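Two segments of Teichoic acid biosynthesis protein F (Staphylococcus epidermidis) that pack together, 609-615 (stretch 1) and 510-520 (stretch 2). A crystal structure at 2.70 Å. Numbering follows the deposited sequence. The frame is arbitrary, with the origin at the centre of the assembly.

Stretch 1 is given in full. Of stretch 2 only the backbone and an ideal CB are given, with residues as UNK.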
# COMPACT_ATOMS: atom_id res chain seq x y z
N VAL A 609 34.83 -35.86 -16.95
CA VAL A 609 34.45 -37.08 -17.61
C VAL A 609 35.30 -37.34 -18.86
O VAL A 609 35.42 -38.50 -19.31
CB VAL A 609 32.95 -37.06 -17.95
CG1 VAL A 609 32.70 -36.27 -19.21
CG2 VAL A 609 32.44 -38.47 -18.12
N SER A 610 35.88 -36.29 -19.43
CA SER A 610 36.66 -36.44 -20.66
C SER A 610 37.97 -37.14 -20.34
O SER A 610 38.49 -37.92 -21.13
CB SER A 610 36.96 -35.08 -21.28
OG SER A 610 36.06 -34.12 -20.77
N GLU A 611 38.49 -36.85 -19.15
CA GLU A 611 39.66 -37.54 -18.66
C GLU A 611 39.35 -39.02 -18.48
O GLU A 611 40.18 -39.87 -18.81
CB GLU A 611 40.16 -36.91 -17.35
CG GLU A 611 40.64 -35.48 -17.54
CD GLU A 611 41.24 -34.89 -16.30
OE1 GLU A 611 41.06 -35.48 -15.21
OE2 GLU A 611 41.90 -33.83 -16.41
N LEU A 612 38.17 -39.35 -17.98
CA LEU A 612 37.83 -40.76 -17.86
C LEU A 612 37.80 -41.44 -19.24
O LEU A 612 38.24 -42.59 -19.39
CB LEU A 612 36.53 -40.96 -17.07
CG LEU A 612 36.63 -40.61 -15.58
CD1 LEU A 612 35.28 -40.75 -14.86
CD2 LEU A 612 37.69 -41.47 -14.92
N PHE A 613 37.33 -40.74 -20.27
CA PHE A 613 37.36 -41.35 -21.61
C PHE A 613 38.79 -41.60 -22.04
O PHE A 613 39.12 -42.69 -22.51
CB PHE A 613 36.65 -40.48 -22.67
CG PHE A 613 35.19 -40.32 -22.44
CD1 PHE A 613 34.43 -41.36 -21.94
CD2 PHE A 613 34.57 -39.13 -22.75
CE1 PHE A 613 33.08 -41.20 -21.72
CE2 PHE A 613 33.22 -38.97 -22.54
CZ PHE A 613 32.48 -40.01 -22.02
N LEU A 614 39.64 -40.58 -21.89
CA LEU A 614 41.02 -40.64 -22.36
C LEU A 614 41.72 -41.91 -21.90
O LEU A 614 42.43 -42.55 -22.66
CB LEU A 614 41.81 -39.43 -21.88
CG LEU A 614 41.71 -38.17 -22.73
CD1 LEU A 614 42.83 -37.22 -22.36
CD2 LEU A 614 41.80 -38.52 -24.21
N ILE A 615 41.51 -42.30 -20.65
CA ILE A 615 42.16 -43.50 -20.16
C ILE A 615 41.34 -44.78 -20.37
O ILE A 615 41.71 -45.83 -19.85
CB ILE A 615 42.57 -43.36 -18.67
CG1 ILE A 615 41.32 -43.35 -17.78
CG2 ILE A 615 43.47 -42.14 -18.46
CD1 ILE A 615 41.63 -43.42 -16.28
N UNK A 510 34.03 -27.64 -26.50
CA UNK A 510 35.30 -27.30 -25.85
C UNK A 510 35.75 -28.42 -24.92
O UNK A 510 36.95 -28.68 -24.80
CB UNK A 510 35.17 -25.99 -25.07
N UNK A 511 34.78 -29.09 -24.29
CA UNK A 511 35.04 -30.13 -23.31
C UNK A 511 35.65 -31.33 -23.99
O UNK A 511 36.22 -32.21 -23.33
CB UNK A 511 33.76 -30.52 -22.57
N UNK A 512 35.51 -31.38 -25.32
CA UNK A 512 36.02 -32.48 -26.12
C UNK A 512 37.44 -32.23 -26.61
O UNK A 512 38.11 -33.16 -27.06
CB UNK A 512 35.10 -32.73 -27.31
N UNK A 513 37.91 -30.99 -26.49
CA UNK A 513 39.24 -30.58 -26.95
C UNK A 513 40.30 -31.61 -26.57
O UNK A 513 41.02 -32.13 -27.44
CB UNK A 513 39.61 -29.21 -26.37
N UNK A 514 40.40 -31.91 -25.27
CA UNK A 514 41.38 -32.87 -24.75
C UNK A 514 41.35 -34.24 -25.47
O UNK A 514 42.38 -34.91 -25.55
CB UNK A 514 41.13 -33.08 -23.25
N UNK A 515 40.19 -34.67 -25.95
CA UNK A 515 40.09 -35.97 -26.61
C UNK A 515 40.86 -35.91 -27.93
O UNK A 515 41.42 -36.90 -28.41
CB UNK A 515 38.63 -36.36 -26.85
N UNK A 516 40.91 -34.72 -28.51
CA UNK A 516 41.62 -34.52 -29.76
C UNK A 516 43.11 -34.20 -29.55
O UNK A 516 43.98 -34.78 -30.22
CB UNK A 516 40.95 -33.39 -30.55
N UNK A 517 43.40 -33.29 -28.61
CA UNK A 517 44.77 -32.81 -28.39
C UNK A 517 45.67 -33.61 -27.44
O UNK A 517 46.88 -33.35 -27.38
CB UNK A 517 44.69 -31.38 -27.86
N UNK A 518 45.12 -34.56 -26.69
CA UNK A 518 45.83 -35.13 -25.55
C UNK A 518 45.81 -36.64 -25.46
O UNK A 518 46.39 -37.20 -24.52
CB UNK A 518 45.24 -34.56 -24.26
N UNK A 519 45.14 -37.31 -26.39
CA UNK A 519 45.00 -38.76 -26.29
C UNK A 519 46.35 -39.48 -26.29
O UNK A 519 46.45 -40.65 -25.88
CB UNK A 519 44.14 -39.28 -27.44
N UNK A 520 47.41 -38.79 -26.72
CA UNK A 520 48.73 -39.41 -26.77
C UNK A 520 49.76 -38.81 -25.81
O UNK A 520 50.93 -39.17 -25.84
CB UNK A 520 49.27 -39.31 -28.20

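The two segments run in roughly the same direction, helix 609-614 crossing helix 513-517 at -29°. At position 510 the ideal CB has nothing of stretch 1 within 5.5 Å, so the contact sets no demand; phi of -55° is compatible with proline, among many others, and the residue is Pro510.

Position 511 points its CB sideways, 4.6 Å from Ser610 OG. Stretch 1 offers a hydroxyl here, but the backbone carbonyl can meet it whatever the side chain, so many residues would do. The residue is Arg511: its O lies 3.2 Å from Ser610 OG, within hydrogen-bonding reach although that proton has another acceptor available, while its NE is hydrogen-bonded elsewhere in the structure.

Positions 512 and 513 are free of stretch 1, the first directed away and the second out of reach. They are Asn512 and Asp513, both hydrogen-bonded elsewhere in the structure.

Position 514 points toward stretch 1, its ideal CB 4.6 Å from Leu614 CD1 and 5.0 Å from Ser610 CB. A small or medium apolar side chain, such as alanine, valine or isoleucine, would suit. Val514 is deposited, and its CG2 reaches Ser610 CB at 3.9 Å.

At 515 CA-to-CB points sideways, with Leu614 CD2 4.7 Å from the ideal CB. Beyond it lies an apolar surface formed by Ser610 CB, Phe613 CB and Leu614, which a flexible apolar chain, leucine or methionine, could reach by bending inward. Leu515 does so with chi1 m and chi2 t: CD2 lies 3.6 Å from Leu614 CD2, 4.0 Å from Phe613 CB and 3.4 Å from Ser610 O. That carbonyl already accepts the helical bond from Leu614 N.

Positions 516 and 517 do not meet stretch 1 and could hold many residues; they are Val516 and Asn517.

Position 518 points toward Leu614, whose CD1 is 4.1 Å from the ideal CB. An apolar residue would fit, as would a long polar chain with an aliphatic base. The residue is Arg518, which leaves helical phi/psi; its CB packs 4.0 Å from Leu614 CD1 and its end leads away.

At 519 the backbones come close, 5.9 Å between the CA atoms of this residue and Leu614, and Leu614 CD2 is 4.1 Å from the ideal CB. Alanine or serine would suffice. Ala519 gives Leu614 CD2 contacts at 3.8 Å to CA and 4.0 Å to CB.

Position 520 points away, leaving the choice open; it is Asn520.

Stretch 2 510-520: PRNDVLVNRAN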
# COMPACT_ATOMS: atom_id res chain seq x y z
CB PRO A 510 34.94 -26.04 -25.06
CG PRO A 510 33.92 -25.38 -25.92
CD PRO A 510 33.08 -26.51 -26.48
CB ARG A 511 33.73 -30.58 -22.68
CG ARG A 511 32.71 -30.95 -23.72
CD ARG A 511 32.05 -32.26 -23.43
NE ARG A 511 30.69 -32.04 -22.96
CZ ARG A 511 29.65 -32.80 -23.28
NH1 ARG A 511 28.43 -32.51 -22.80
NH2 ARG A 511 29.81 -33.85 -24.09
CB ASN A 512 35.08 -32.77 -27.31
CG ASN A 512 33.83 -33.56 -26.90
OD1 ASN A 512 33.74 -34.10 -25.81
ND2 ASN A 512 32.85 -33.62 -27.82
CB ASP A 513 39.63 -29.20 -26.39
CG ASP A 513 39.02 -28.02 -27.18
OD1 ASP A 513 38.40 -28.25 -28.25
OD2 ASP A 513 39.19 -26.85 -26.73
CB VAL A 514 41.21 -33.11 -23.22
CG1 VAL A 514 42.12 -32.22 -22.40
CG2 VAL A 514 39.77 -32.93 -22.82
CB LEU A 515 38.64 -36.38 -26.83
CG LEU A 515 37.78 -36.44 -25.56
CD1 LEU A 515 36.38 -36.85 -25.92
CD2 LEU A 515 38.34 -37.40 -24.52
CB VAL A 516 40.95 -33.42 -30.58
CG1 VAL A 516 41.89 -32.93 -31.66
CG2 VAL A 516 39.65 -33.94 -31.18
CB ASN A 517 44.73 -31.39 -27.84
CG ASN A 517 43.89 -30.47 -28.66
OD1 ASN A 517 43.90 -30.54 -29.89
ND2 ASN A 517 43.15 -29.59 -27.99
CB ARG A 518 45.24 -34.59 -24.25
CG ARG A 518 45.46 -33.11 -24.00
CD ARG A 518 46.71 -32.91 -23.17
NE ARG A 518 46.46 -32.03 -22.04
CZ ARG A 518 47.33 -31.84 -21.05
NH1 ARG A 518 48.50 -32.48 -21.06
NH2 ARG A 518 47.03 -31.02 -20.05
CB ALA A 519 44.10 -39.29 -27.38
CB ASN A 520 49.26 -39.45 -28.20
CG ASN A 520 48.45 -40.39 -29.09
OD1 ASN A 520 48.91 -41.48 -29.42
ND2 ASN A 520 47.24 -39.97 -29.44
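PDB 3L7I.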